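Local coordinates for flagellar basal body protein (Helicobacter pylori, PDB 5NPY) that probably polymerises into the flagellar hook, the flexible joint that passes torque from the basal-body motor to the filament, at residues 245-250 with 263-268; 291-296 with 313-318; 241-246 with 382-387; 204-209 with 354-359; 196-201 with 457-462. All coordinates share one frame; numbering follows the deposited sequence.

Contact 1 (245-250 with 263-268)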
# COMPACT_ATOMS: atom_id res chain seq x y z
N ASN A 245 -28.68 20.97 9.05
CA ASN A 245 -30.15 21.04 9.21
C ASN A 245 -30.60 19.95 10.19
O ASN A 245 -31.10 18.91 9.76
CB ASN A 245 -30.86 20.91 7.87
CG ASN A 245 -30.35 21.88 6.83
OD1 ASN A 245 -30.49 23.09 6.98
ND2 ASN A 245 -29.76 21.35 5.77
N ARG A 246 -30.46 20.23 11.50
CA ARG A 246 -30.66 19.25 12.56
C ARG A 246 -32.13 19.03 12.95
O ARG A 246 -32.44 17.99 13.53
CB ARG A 246 -29.86 19.66 13.80
CG ARG A 246 -28.36 19.97 13.52
CD ARG A 246 -27.58 20.29 14.77
NE ARG A 246 -26.14 20.34 14.50
CZ ARG A 246 -25.36 19.29 14.65
NH1 ARG A 246 -25.91 18.13 15.05
NH2 ARG A 246 -24.06 19.40 14.39
N LYS A 247 -33.02 19.98 12.66
CA LYS A 247 -34.36 19.97 13.23
C LYS A 247 -35.33 19.19 12.36
O LYS A 247 -35.39 19.39 11.14
CB LYS A 247 -34.89 21.39 13.43
CG LYS A 247 -34.12 22.22 14.45
CD LYS A 247 -34.28 21.67 15.86
CE LYS A 247 -33.67 22.61 16.90
NZ LYS A 247 -32.69 21.91 17.80
N LEU A 248 -36.10 18.31 12.99
CA LEU A 248 -37.22 17.60 12.38
C LEU A 248 -38.46 17.90 13.20
O LEU A 248 -38.53 17.53 14.37
CB LEU A 248 -36.99 16.09 12.35
CG LEU A 248 -36.36 15.39 11.15
CD1 LEU A 248 -36.21 13.91 11.48
CD2 LEU A 248 -37.20 15.54 9.93
N ASN A 249 -39.44 18.58 12.59
CA ASN A 249 -40.71 18.88 13.24
C ASN A 249 -41.75 17.85 12.82
O ASN A 249 -42.03 17.69 11.62
CB ASN A 249 -41.19 20.28 12.89
CG ASN A 249 -40.07 21.28 12.86
OD1 ASN A 249 -39.42 21.46 11.83
ND2 ASN A 249 -39.83 21.94 13.99
N VAL A 250 -42.32 17.15 13.79
CA VAL A 250 -43.34 16.14 13.55
C VAL A 250 -44.56 16.49 14.38
O VAL A 250 -44.44 16.91 15.54
CB VAL A 250 -42.81 14.73 13.88
CG1 VAL A 250 -42.15 14.73 15.24
CG2 VAL A 250 -43.92 13.68 13.78
N VAL A 263 -40.43 18.10 18.41
CA VAL A 263 -39.18 18.45 17.74
C VAL A 263 -38.14 17.38 18.06
O VAL A 263 -37.85 17.12 19.24
CB VAL A 263 -38.67 19.84 18.14
CG1 VAL A 263 -37.33 20.11 17.47
CG2 VAL A 263 -39.69 20.90 17.73
N PHE A 264 -37.60 16.76 17.02
CA PHE A 264 -36.42 15.92 17.10
C PHE A 264 -35.25 16.69 16.51
O PHE A 264 -35.42 17.51 15.59
CB PHE A 264 -36.62 14.61 16.34
CG PHE A 264 -37.87 13.86 16.71
CD1 PHE A 264 -38.52 14.09 17.91
CD2 PHE A 264 -38.37 12.89 15.86
CE1 PHE A 264 -39.66 13.39 18.25
CE2 PHE A 264 -39.51 12.17 16.20
CZ PHE A 264 -40.16 12.41 17.40
N THR A 265 -34.05 16.44 17.03
CA THR A 265 -32.85 17.18 16.65
C THR A 265 -31.69 16.22 16.40
O THR A 265 -31.41 15.36 17.24
CB THR A 265 -32.44 18.19 17.74
OG1 THR A 265 -33.47 19.18 17.91
CG2 THR A 265 -31.12 18.86 17.39
N TYR A 266 -31.00 16.40 15.28
CA TYR A 266 -29.85 15.57 14.99
C TYR A 266 -28.69 15.93 15.90
O TYR A 266 -28.35 17.11 16.06
CB TYR A 266 -29.43 15.70 13.52
CG TYR A 266 -28.22 14.87 13.18
CD1 TYR A 266 -26.93 15.42 13.20
CD2 TYR A 266 -28.35 13.51 12.84
CE1 TYR A 266 -25.80 14.64 12.91
CE2 TYR A 266 -27.22 12.73 12.52
CZ TYR A 266 -25.96 13.31 12.55
OH TYR A 266 -24.86 12.56 12.25
N GLY A 267 -28.07 14.90 16.46
CA GLY A 267 -26.93 15.08 17.34
C GLY A 267 -26.74 13.85 18.21
O GLY A 267 -27.46 12.86 18.10
N ASP A 268 -25.72 13.93 19.07
CA ASP A 268 -25.40 12.87 20.03
C ASP A 268 -26.68 12.37 20.71
O ASP A 268 -27.34 13.13 21.43
CB ASP A 268 -24.39 13.39 21.07
CG ASP A 268 -23.86 12.29 22.02
OD1 ASP A 268 -22.71 12.40 22.48
OD2 ASP A 268 -24.60 11.32 22.33
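Arg246 NH1 donates to Tyr266 O over 2.8 Å, while Arg246 O accepts from Tyr266 N at 2.8 Å, so one residue holds both polar backbone groups of the other. The nitrogen keeps the acceptor in the guanidinium plane yet comes to Tyr266 O from above its carbonyl plane, 52° out of it. An extended chain from CG to NE gives arginine the length for this, and NH1 then lies at the edge of the Tyr266 ring, 3.4 Å from CD1. Tyr266 sends its hydroxyl to Asp228 and Lys277. Beyond this end the segments form a beta hairpin of strands 247-252 and 260-266. Leu248 and Phe264 form an antiparallel hydrogen-bonded pair, Leu248 N giving to Phe264 O at 2.8 Å and Phe264 N giving back to Leu248 O. Their apolar side chains suit the face that meets helix 279-289, where both touch Leu282. On that face Val250 CG1 makes a CH-pi contact, 4.0 Å from the Phe264 ring centroid and displaced toward the rim at CZ. The other face carries Lys247, Thr265, Asn249 and Val263, in two non-hydrogen-bonded pairs. The lysine chain bends at chi2 (-66°), which sets CD 3.8 Å from Val263 CG1, and beyond it Lys247 NZ donates to Thr265 OG1 at 2.8 Å; threonine, beta-branched and so at home in a strand, holds OG1 beside the lysine.

Contact 2 (291-296 with 313-318)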
# COMPACT_ATOMS: atom_id res chain seq x y z
N GLY A 291 -47.34 7.20 16.77
CA GLY A 291 -47.58 5.77 16.69
C GLY A 291 -46.86 5.09 15.55
O GLY A 291 -47.04 3.88 15.37
N LEU A 292 -46.03 5.82 14.81
CA LEU A 292 -45.66 5.43 13.46
C LEU A 292 -44.36 4.63 13.44
O LEU A 292 -43.48 4.79 14.30
CB LEU A 292 -45.52 6.67 12.58
CG LEU A 292 -46.65 7.70 12.75
CD1 LEU A 292 -46.44 8.89 11.84
CD2 LEU A 292 -48.00 7.05 12.49
N ASP A 293 -44.26 3.75 12.44
CA ASP A 293 -43.08 2.93 12.22
C ASP A 293 -42.22 3.54 11.12
O ASP A 293 -42.73 3.94 10.07
CB ASP A 293 -43.48 1.51 11.81
CG ASP A 293 -43.94 0.67 12.97
OD1 ASP A 293 -44.75 -0.23 12.73
OD2 ASP A 293 -43.48 0.91 14.11
N LEU A 294 -40.91 3.61 11.37
CA LEU A 294 -39.92 3.94 10.35
C LEU A 294 -39.25 2.66 9.86
O LEU A 294 -38.46 2.05 10.59
CB LEU A 294 -38.88 4.91 10.90
CG LEU A 294 -37.85 5.24 9.84
CD1 LEU A 294 -38.56 5.96 8.69
CD2 LEU A 294 -36.71 6.05 10.42
N ASN A 295 -39.57 2.25 8.63
CA ASN A 295 -39.15 0.97 8.08
C ASN A 295 -38.22 1.15 6.88
O ASN A 295 -38.32 2.13 6.14
CB ASN A 295 -40.37 0.14 7.63
CG ASN A 295 -41.28 -0.26 8.78
OD1 ASN A 295 -42.50 -0.14 8.69
ND2 ASN A 295 -40.68 -0.75 9.88
N LEU A 296 -37.32 0.18 6.70
CA LEU A 296 -36.58 -0.01 5.46
C LEU A 296 -37.34 -0.98 4.55
O LEU A 296 -37.63 -2.12 4.96
CB LEU A 296 -35.18 -0.53 5.74
CG LEU A 296 -34.28 -0.67 4.52
CD1 LEU A 296 -33.93 0.69 4.00
CD2 LEU A 296 -33.04 -1.46 4.87
N ALA A 313 -45.04 4.32 8.30
CA ALA A 313 -46.22 3.48 8.22
C ALA A 313 -46.97 3.49 9.54
O ALA A 313 -46.37 3.57 10.62
CB ALA A 313 -45.85 2.04 7.84
N ASN A 314 -48.30 3.41 9.45
CA ASN A 314 -49.14 3.23 10.61
C ASN A 314 -49.44 1.75 10.76
O ASN A 314 -50.02 1.16 9.84
CB ASN A 314 -50.44 4.02 10.47
CG ASN A 314 -51.37 3.83 11.65
OD1 ASN A 314 -51.06 3.13 12.60
ND2 ASN A 314 -52.53 4.48 11.59
N PRO A 315 -49.05 1.11 11.87
CA PRO A 315 -49.28 -0.34 11.99
C PRO A 315 -50.73 -0.68 12.32
O PRO A 315 -51.26 -1.69 11.84
CB PRO A 315 -48.32 -0.76 13.11
CG PRO A 315 -47.76 0.53 13.71
CD PRO A 315 -48.50 1.68 13.11
N SER A 316 -51.39 0.14 13.14
CA SER A 316 -52.78 -0.12 13.47
C SER A 316 -53.69 0.20 12.28
O SER A 316 -53.32 0.91 11.35
CB SER A 316 -53.22 0.69 14.68
OG SER A 316 -54.58 0.42 14.97
N GLN A 317 -54.91 -0.33 12.34
CA GLN A 317 -55.88 -0.02 11.30
C GLN A 317 -56.72 1.20 11.62
O GLN A 317 -57.43 1.70 10.75
CB GLN A 317 -56.79 -1.22 11.04
CG GLN A 317 -57.33 -1.22 9.62
CD GLN A 317 -57.37 -2.59 9.00
OE1 GLN A 317 -57.52 -3.60 9.69
NE2 GLN A 317 -57.23 -2.64 7.67
N THR A 318 -56.63 1.70 12.85
CA THR A 318 -57.22 3.00 13.19
C THR A 318 -56.29 4.12 12.72
O THR A 318 -55.13 4.16 13.15
CB THR A 318 -57.45 3.09 14.68
OG1 THR A 318 -56.19 2.98 15.35
CG2 THR A 318 -58.33 1.94 15.13
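Asp293 and Ala313 form an antiparallel hydrogen-bonded pair where strand 293-298 meets the last residue of strand 308-313, the open end of a beta hairpin. Asp293 N gives to Ala313 O at 2.8 Å with an almost straight N-H...O angle of 176°, and Ala313 N returns a bond to Asp293 O at 2.9 Å; both donors lie in the plane of the carbonyl they meet. The aspartate side chain then leans over the start of the loop. Its CB is 3.7 Å from Ala313 O, close to the backbone pairing itself. CG stands anti to the carbonyl carbon (chi1 -77°) and comes to 3.9 Å from Pro315 CG. At the tip, OD1 rests against the proline ring, 3.3 Å from Pro315 CG and a little farther from its CB, while OD2 has a long, weak ion pair with Lys287 of helix 279-289. Proline suits this place because its rigid ring supplies a ready-made CH surface just as the chain leaves the strand; its CD also packs against Gly291 O. The Ala313 methyl lies on the same face as Asp293, and its CB comes near Asn295 OD1. Leu292 turns to the apolar side, where it meets Ile312, Ile320 and Phe322. The loop past Pro315 is tied by Asn314, whose amide also reaches Leu341 O: Asn314 ND2 donates to Thr318 O at 3.0 Å, with the acceptor near the amide plane and the donor 36° above the plane of the Thr318 carbonyl.

Contact 3 (241-246 with 382-387)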
# COMPACT_ATOMS: atom_id res chain seq x y z
N ASP A 241 -27.02 15.88 4.93
CA ASP A 241 -26.48 17.08 5.57
C ASP A 241 -27.21 17.39 6.87
O ASP A 241 -27.50 18.55 7.19
CB ASP A 241 -26.51 18.28 4.60
CG ASP A 241 -25.69 19.47 5.10
OD1 ASP A 241 -25.87 20.56 4.52
OD2 ASP A 241 -24.89 19.34 6.07
N ALA A 242 -27.49 16.34 7.65
CA ALA A 242 -28.07 16.50 8.99
C ALA A 242 -27.29 17.50 9.83
O ALA A 242 -27.87 18.15 10.70
CB ALA A 242 -28.09 15.16 9.72
N ILE A 243 -25.99 17.64 9.58
CA ILE A 243 -25.15 18.47 10.43
C ILE A 243 -25.62 19.91 10.42
O ILE A 243 -25.71 20.56 11.47
CB ILE A 243 -23.68 18.36 10.01
CG1 ILE A 243 -23.17 16.96 10.31
CG2 ILE A 243 -22.83 19.39 10.75
CD1 ILE A 243 -23.07 16.69 11.77
N THR A 244 -25.96 20.44 9.25
CA THR A 244 -26.36 21.83 9.24
C THR A 244 -27.87 22.03 9.25
O THR A 244 -28.32 23.15 9.50
CB THR A 244 -25.70 22.57 8.07
OG1 THR A 244 -25.69 21.73 6.91
CG2 THR A 244 -24.27 22.90 8.41
N ASN A 245 -28.68 20.97 9.05
CA ASN A 245 -30.15 21.04 9.21
C ASN A 245 -30.60 19.95 10.19
O ASN A 245 -31.10 18.91 9.76
CB ASN A 245 -30.86 20.91 7.87
CG ASN A 245 -30.35 21.88 6.83
OD1 ASN A 245 -30.49 23.09 6.98
ND2 ASN A 245 -29.76 21.35 5.77
N ARG A 246 -30.46 20.23 11.50
CA ARG A 246 -30.66 19.25 12.56
C ARG A 246 -32.13 19.03 12.95
O ARG A 246 -32.44 17.99 13.53
CB ARG A 246 -29.86 19.66 13.80
CG ARG A 246 -28.36 19.97 13.52
CD ARG A 246 -27.58 20.29 14.77
NE ARG A 246 -26.14 20.34 14.50
CZ ARG A 246 -25.36 19.29 14.65
NH1 ARG A 246 -25.91 18.13 15.05
NH2 ARG A 246 -24.06 19.40 14.39
N SER A 382 -20.65 9.58 10.62
CA SER A 382 -19.95 10.82 10.30
C SER A 382 -19.57 11.54 11.59
O SER A 382 -20.24 11.39 12.63
CB SER A 382 -20.81 11.72 9.41
OG SER A 382 -21.83 12.32 10.18
N ASN A 383 -18.46 12.27 11.55
CA ASN A 383 -17.97 12.99 12.72
C ASN A 383 -18.68 14.34 12.81
O ASN A 383 -18.38 15.27 12.07
CB ASN A 383 -16.45 13.13 12.67
CG ASN A 383 -15.92 14.23 13.61
OD1 ASN A 383 -15.30 15.20 13.15
ND2 ASN A 383 -16.18 14.10 14.90
N ASP A 384 -19.63 14.43 13.73
CA ASP A 384 -20.37 15.64 14.00
C ASP A 384 -19.48 16.59 14.81
O ASP A 384 -19.03 16.21 15.89
CB ASP A 384 -21.67 15.30 14.73
CG ASP A 384 -22.50 16.54 15.13
OD1 ASP A 384 -22.01 17.67 15.03
OD2 ASP A 384 -23.69 16.37 15.53
N PRO A 385 -19.21 17.81 14.33
CA PRO A 385 -18.33 18.70 15.10
C PRO A 385 -18.87 19.06 16.47
O PRO A 385 -18.07 19.42 17.33
CB PRO A 385 -18.20 19.94 14.20
CG PRO A 385 -19.44 19.92 13.36
CD PRO A 385 -19.62 18.44 13.07
N THR A 386 -20.18 18.96 16.71
CA THR A 386 -20.69 19.30 18.04
C THR A 386 -20.59 18.16 19.05
O THR A 386 -21.05 18.32 20.18
CB THR A 386 -22.13 19.77 17.96
OG1 THR A 386 -22.94 18.72 17.42
CG2 THR A 386 -22.26 21.05 17.11
N SER A 387 -20.01 17.02 18.67
CA SER A 387 -19.83 15.90 19.57
C SER A 387 -18.62 16.12 20.49
O SER A 387 -17.62 16.71 20.09
CB SER A 387 -19.61 14.62 18.77
OG SER A 387 -18.37 14.73 18.09
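Ile243, Arg246 and Asp384 carry this contact between two loops, one entering strand 247-252 and the other following strand 370-381. Arg246 and Asp384 reach toward each other tip to tip in a two-bond salt bridge. Arg246 NH2 gives to Asp384 OD1 at 2.8 Å and NH1 gives to Asp384 OD2 at 2.9 Å, each oxygen being met on its syn side. The guanidinium and carboxylate planes are 21° apart, close enough to flat for both bonds to form together. A planar ion with two parallel N-H groups suits a carboxylate here, and since NH1 also serves a backbone carbonyl of strand 260-266, the group is fixed in its rotation. Ile243 adds the apolar part: CG1 is anti to the carbonyl carbon (chi1 -68°), and the chain ends with CD1 3.4 Å from Asp384 CG, while CG2 touches Pro385 CD at 4.1 Å. Its CD1 end thus lies against the root of the carboxylate, and Tyr266 packs against both residues. Asp384 is buried, and its OD1 is gripped by three donors. Besides Arg246 NH2, both Thr386 N and Thr386 OG1 donate to it at 2.8 Å, each from above the carboxylate plane. Such charge and N-H groups would be expected to favour an ionised aspartate. Ser387 OG closes on Asp384 O at 2.7 Å. Pro385 has a backbone angle that fits the second position of a turn, and the whole is an Asx turn set within a type I beta turn from Asp384 to Ser387.

Contact 4 (204-209 with 354-359)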
# COMPACT_ATOMS: atom_id res chain seq x y z
N HIS A 204 -18.14 9.49 -4.01
CA HIS A 204 -18.85 8.48 -4.77
C HIS A 204 -19.96 7.98 -3.85
O HIS A 204 -19.83 8.00 -2.63
CB HIS A 204 -18.03 7.29 -5.27
CG HIS A 204 -16.77 7.68 -5.98
ND1 HIS A 204 -16.65 7.67 -7.36
CD2 HIS A 204 -15.57 8.08 -5.50
CE1 HIS A 204 -15.43 8.05 -7.69
NE2 HIS A 204 -14.76 8.31 -6.59
N LEU A 205 -21.06 7.56 -4.47
CA LEU A 205 -22.20 7.00 -3.78
C LEU A 205 -22.62 5.71 -4.48
O LEU A 205 -22.38 5.53 -5.68
CB LEU A 205 -23.38 7.97 -3.75
CG LEU A 205 -23.16 9.25 -2.94
CD1 LEU A 205 -24.04 10.40 -3.51
CD2 LEU A 205 -23.43 9.01 -1.42
N LYS A 206 -23.21 4.82 -3.69
CA LYS A 206 -23.88 3.64 -4.20
C LYS A 206 -25.27 3.56 -3.56
O LYS A 206 -25.50 4.06 -2.45
CB LYS A 206 -23.10 2.34 -3.89
CG LYS A 206 -21.89 2.06 -4.76
CD LYS A 206 -22.22 1.21 -5.97
CE LYS A 206 -20.96 0.93 -6.80
NZ LYS A 206 -20.99 1.43 -8.21
N GLY A 207 -26.19 2.93 -4.28
CA GLY A 207 -27.44 2.57 -3.67
C GLY A 207 -27.15 1.85 -2.37
O GLY A 207 -26.22 1.05 -2.28
N VAL A 208 -27.94 2.16 -1.35
CA VAL A 208 -27.68 1.61 -0.04
C VAL A 208 -27.92 0.10 -0.02
O VAL A 208 -27.41 -0.59 0.88
CB VAL A 208 -28.51 2.40 0.98
CG1 VAL A 208 -29.95 1.86 1.08
CG2 VAL A 208 -27.79 2.44 2.32
N GLN A 209 -28.65 -0.45 -1.00
CA GLN A 209 -28.84 -1.90 -1.09
C GLN A 209 -27.52 -2.64 -1.18
O GLN A 209 -27.46 -3.82 -0.81
CB GLN A 209 -29.72 -2.27 -2.30
CG GLN A 209 -29.06 -2.00 -3.66
CD GLN A 209 -29.48 -0.66 -4.26
OE1 GLN A 209 -29.81 0.30 -3.55
NE2 GLN A 209 -29.46 -0.59 -5.58
N ILE A 354 -25.46 5.64 -0.12
CA ILE A 354 -24.45 5.58 0.94
C ILE A 354 -23.10 5.98 0.35
O ILE A 354 -22.77 5.60 -0.78
CB ILE A 354 -24.40 4.18 1.56
CG1 ILE A 354 -23.54 4.15 2.84
CG2 ILE A 354 -23.92 3.13 0.52
CD1 ILE A 354 -23.66 2.82 3.61
N PRO A 355 -22.29 6.77 1.06
CA PRO A 355 -20.95 7.11 0.54
C PRO A 355 -20.07 5.87 0.40
O PRO A 355 -20.12 4.95 1.22
CB PRO A 355 -20.40 8.10 1.58
CG PRO A 355 -21.66 8.68 2.26
CD PRO A 355 -22.66 7.52 2.28
N TYR A 356 -19.28 5.85 -0.67
CA TYR A 356 -18.72 4.62 -1.22
C TYR A 356 -17.30 4.89 -1.70
O TYR A 356 -16.94 6.02 -2.02
CB TYR A 356 -19.59 4.08 -2.37
CG TYR A 356 -19.05 2.82 -3.03
CD1 TYR A 356 -18.38 2.87 -4.24
CD2 TYR A 356 -19.21 1.58 -2.41
CE1 TYR A 356 -17.90 1.69 -4.85
CE2 TYR A 356 -18.73 0.43 -2.99
CZ TYR A 356 -18.09 0.48 -4.19
OH TYR A 356 -17.64 -0.71 -4.74
N TYR A 357 -16.49 3.83 -1.74
CA TYR A 357 -15.23 3.85 -2.48
C TYR A 357 -14.77 2.41 -2.69
O TYR A 357 -15.32 1.48 -2.11
CB TYR A 357 -14.15 4.68 -1.76
CG TYR A 357 -12.98 5.05 -2.68
CD1 TYR A 357 -13.22 5.64 -3.91
CD2 TYR A 357 -11.67 4.78 -2.32
CE1 TYR A 357 -12.17 5.98 -4.77
CE2 TYR A 357 -10.60 5.11 -3.15
CZ TYR A 357 -10.87 5.71 -4.39
OH TYR A 357 -9.87 6.05 -5.26
N SER A 358 -13.78 2.25 -3.57
CA SER A 358 -13.21 0.94 -3.86
C SER A 358 -11.75 1.11 -4.26
O SER A 358 -11.38 2.10 -4.90
CB SER A 358 -13.97 0.21 -4.97
OG SER A 358 -13.96 0.98 -6.14
N THR A 359 -10.91 0.17 -3.83
CA THR A 359 -9.49 0.18 -4.16
C THR A 359 -9.12 -1.21 -4.65
O THR A 359 -9.90 -2.16 -4.52
CB THR A 359 -8.62 0.56 -2.95
OG1 THR A 359 -8.69 -0.48 -1.96
CG2 THR A 359 -9.09 1.92 -2.36
O HOH W 1 -15.80 8.35 -2.07
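This is a pairing of strands in which the short strand 204-207 joins the long strand 346-364 of an antiparallel sheet, with Lys206 and Tyr356 meeting on one face. The two short segments run at 112° to each other, far from antiparallel, consistent with pairing that stays regular over only a few residues. Lys206 and Ile354 form the hydrogen-bonded pair: Ile354 N gives to Lys206 O at 2.8 Å, and Lys206 N gives to Ile354 O at 3.0 Å. Next to it, Leu205 and Pro355 are a non-hydrogen-bonded pair, a place suiting proline because this neighbour asks no N-H of it; Leu205 CD2 lies 3.5 Å from Pro355 N. Lys206 lies obliquely over the ring of Tyr356. Its CG sits 3.5 Å from the ring centroid and 17° off the normal, a CH-pi contact, and CE lies 3.7 Å from Tyr356 CE1. Lysine offers a long row of methylenes for this, while Tyr356 OH bonds to Glu376. Where the strands part, a water takes the N-H of His204 and donates to Tyr356 O at 2.6 Å. His204 CD2 comes to 3.7 Å from Tyr357 CD1, at the edge of the tyrosine ring. Val208 CG2 meets Ile354 CB at 3.9 Å. The arrangement is a short strand paired to part of a long one, which also pairs with strand 370-381 in the antiparallel sheet.

Contact 5 (196-201 with 457-462)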
# COMPACT_ATOMS: atom_id res chain seq x y z
N SER A 196 -2.21 3.00 1.61
CA SER A 196 -2.61 4.32 2.05
C SER A 196 -3.69 4.79 1.09
O SER A 196 -3.46 4.82 -0.12
CB SER A 196 -1.42 5.29 2.10
OG SER A 196 -0.50 5.11 1.03
N VAL A 197 -4.86 5.10 1.63
CA VAL A 197 -6.02 5.55 0.88
C VAL A 197 -6.64 6.73 1.62
O VAL A 197 -6.71 6.74 2.86
CB VAL A 197 -7.06 4.41 0.69
CG1 VAL A 197 -7.53 3.83 2.05
CG2 VAL A 197 -8.23 4.87 -0.08
N ASN A 198 -7.09 7.72 0.87
CA ASN A 198 -7.88 8.78 1.45
C ASN A 198 -9.32 8.48 1.12
O ASN A 198 -9.63 8.09 -0.01
CB ASN A 198 -7.44 10.14 0.92
CG ASN A 198 -8.22 11.25 1.56
OD1 ASN A 198 -7.92 11.64 2.69
ND2 ASN A 198 -9.18 11.82 0.83
N LEU A 199 -10.21 8.63 2.10
CA LEU A 199 -11.63 8.35 1.90
C LEU A 199 -12.40 9.64 2.10
O LEU A 199 -12.50 10.14 3.22
CB LEU A 199 -12.11 7.26 2.86
CG LEU A 199 -11.49 5.84 2.76
CD1 LEU A 199 -12.02 4.95 3.86
CD2 LEU A 199 -11.74 5.17 1.44
N ASN A 200 -12.94 10.17 1.02
CA ASN A 200 -13.67 11.43 1.09
C ASN A 200 -15.16 11.14 1.12
O ASN A 200 -15.67 10.41 0.25
CB ASN A 200 -13.32 12.32 -0.10
CG ASN A 200 -13.86 13.76 0.04
OD1 ASN A 200 -15.04 13.97 0.26
ND2 ASN A 200 -12.97 14.74 -0.08
N PRO A 201 -15.88 11.69 2.10
CA PRO A 201 -17.30 11.33 2.28
C PRO A 201 -18.24 11.93 1.25
O PRO A 201 -19.44 11.65 1.30
CB PRO A 201 -17.63 11.85 3.69
CG PRO A 201 -16.60 12.95 3.94
CD PRO A 201 -15.35 12.53 3.19
N SER A 457 -6.30 8.38 5.31
CA SER A 457 -6.88 9.59 5.86
C SER A 457 -8.31 9.76 5.37
O SER A 457 -8.74 9.10 4.42
CB SER A 457 -6.05 10.82 5.50
OG SER A 457 -5.64 10.74 4.15
N ASP A 458 -9.05 10.62 6.08
CA ASP A 458 -10.35 11.08 5.63
C ASP A 458 -10.29 12.59 5.36
O ASP A 458 -11.13 13.35 5.85
CB ASP A 458 -11.41 10.72 6.68
CG ASP A 458 -11.27 11.50 7.99
OD1 ASP A 458 -10.16 11.93 8.34
OD2 ASP A 458 -12.29 11.70 8.66
N LEU A 459 -9.30 13.03 4.57
CA LEU A 459 -9.10 14.45 4.27
C LEU A 459 -10.18 14.98 3.35
O LEU A 459 -10.43 14.43 2.27
CB LEU A 459 -7.73 14.68 3.60
CG LEU A 459 -6.47 14.48 4.43
CD1 LEU A 459 -5.18 14.58 3.58
CD2 LEU A 459 -6.45 15.43 5.62
N SER A 460 -10.81 16.09 3.76
CA SER A 460 -11.94 16.65 3.02
C SER A 460 -11.51 17.31 1.71
O SER A 460 -12.26 17.29 0.73
CB SER A 460 -12.68 17.67 3.89
OG SER A 460 -14.03 17.29 4.12
N TYR A 461 -10.31 17.89 1.68
CA TYR A 461 -9.91 18.67 0.52
C TYR A 461 -9.45 17.80 -0.64
O TYR A 461 -9.36 18.31 -1.76
CB TYR A 461 -8.81 19.67 0.91
CG TYR A 461 -7.49 19.05 1.38
CD1 TYR A 461 -7.20 18.88 2.74
CD2 TYR A 461 -6.52 18.66 0.46
CE1 TYR A 461 -5.98 18.34 3.15
CE2 TYR A 461 -5.31 18.10 0.86
CZ TYR A 461 -5.05 17.94 2.20
OH TYR A 461 -3.83 17.38 2.58
N GLN A 462 -9.17 16.52 -0.41
CA GLN A 462 -8.67 15.59 -1.41
C GLN A 462 -9.77 14.62 -1.82
O GLN A 462 -10.59 14.19 -0.99
CB GLN A 462 -7.44 14.85 -0.86
CG GLN A 462 -6.68 13.91 -1.82
CD GLN A 462 -5.45 13.26 -1.15
OE1 GLN A 462 -5.56 12.67 -0.07
NE2 GLN A 462 -4.28 13.39 -1.78
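Asn198 and Asn200 both hold CG anti to the backbone N (chi1 -178° and -170°), which carries CG of each toward the loop 457-462. Asn198 then meets Leu459 as a strand backbone would: its OD1 accepts from Leu459 N at 2.7 Å, and its ND2 donates to Leu459 O at 3.2 Å with an N-H...O angle of 167°. OD1 also takes the hydroxyl of Ser457 at 2.9 Å; both of its donors lie in the amide carbonyl plane, on lone pairs. An amide, with donor and acceptor side by side, is the right group to satisfy a peptide from the flank, and ND2 is further held by Asp463 O. Asn200 ND2 gives to Gln462 O at 2.6 Å, from above that carbonyl plane, with a weaker bond to Ser460 O. Together the two asparagines tie down the loop from Ser457 to Gln462. The backbones themselves meet in a single bridge, between Asn198 and Ser457, in which Leu199 N gives to Ser457 O at 2.8 Å and Ser457 N to Val197 O at 3.0 Å. The extended chain of Gln462 brings its OE1 to 3.3 Å from Asn198 CB, the amide planes being steeply inclined. Serine suits position 457 because its short side chain presents the hydroxyl to Asn198 OD1. Asp458 turns away to bond His428. Strand 192-198 itself lies between strands 442-447 and 465-471, and the apolar side chains of Val197 and Leu199 pack against Tyr357 of strand 346-364 and Tyr377 of strand 370-381.

Contacts 1 and 2 lie far out on the same side of the chain's centre, their own centres about 20 Å apart, and come one after the other along the chain. Contact 3 shares Asn245 and Arg246 with contact 1 and touches it through Tyr266, so the 247-252/260-266 hairpin is anchored to the loop after strand 370-381. Contact 4 reaches the same sheet as contact 2 and crosses contact 3 along the chain. Contact 5, nearest the centre, encloses all the others and touches contact 4 where Leu199 meets Tyr357; their centres are about 14 Å apart. Together they join successive parts of an elongated, largely beta hook protein.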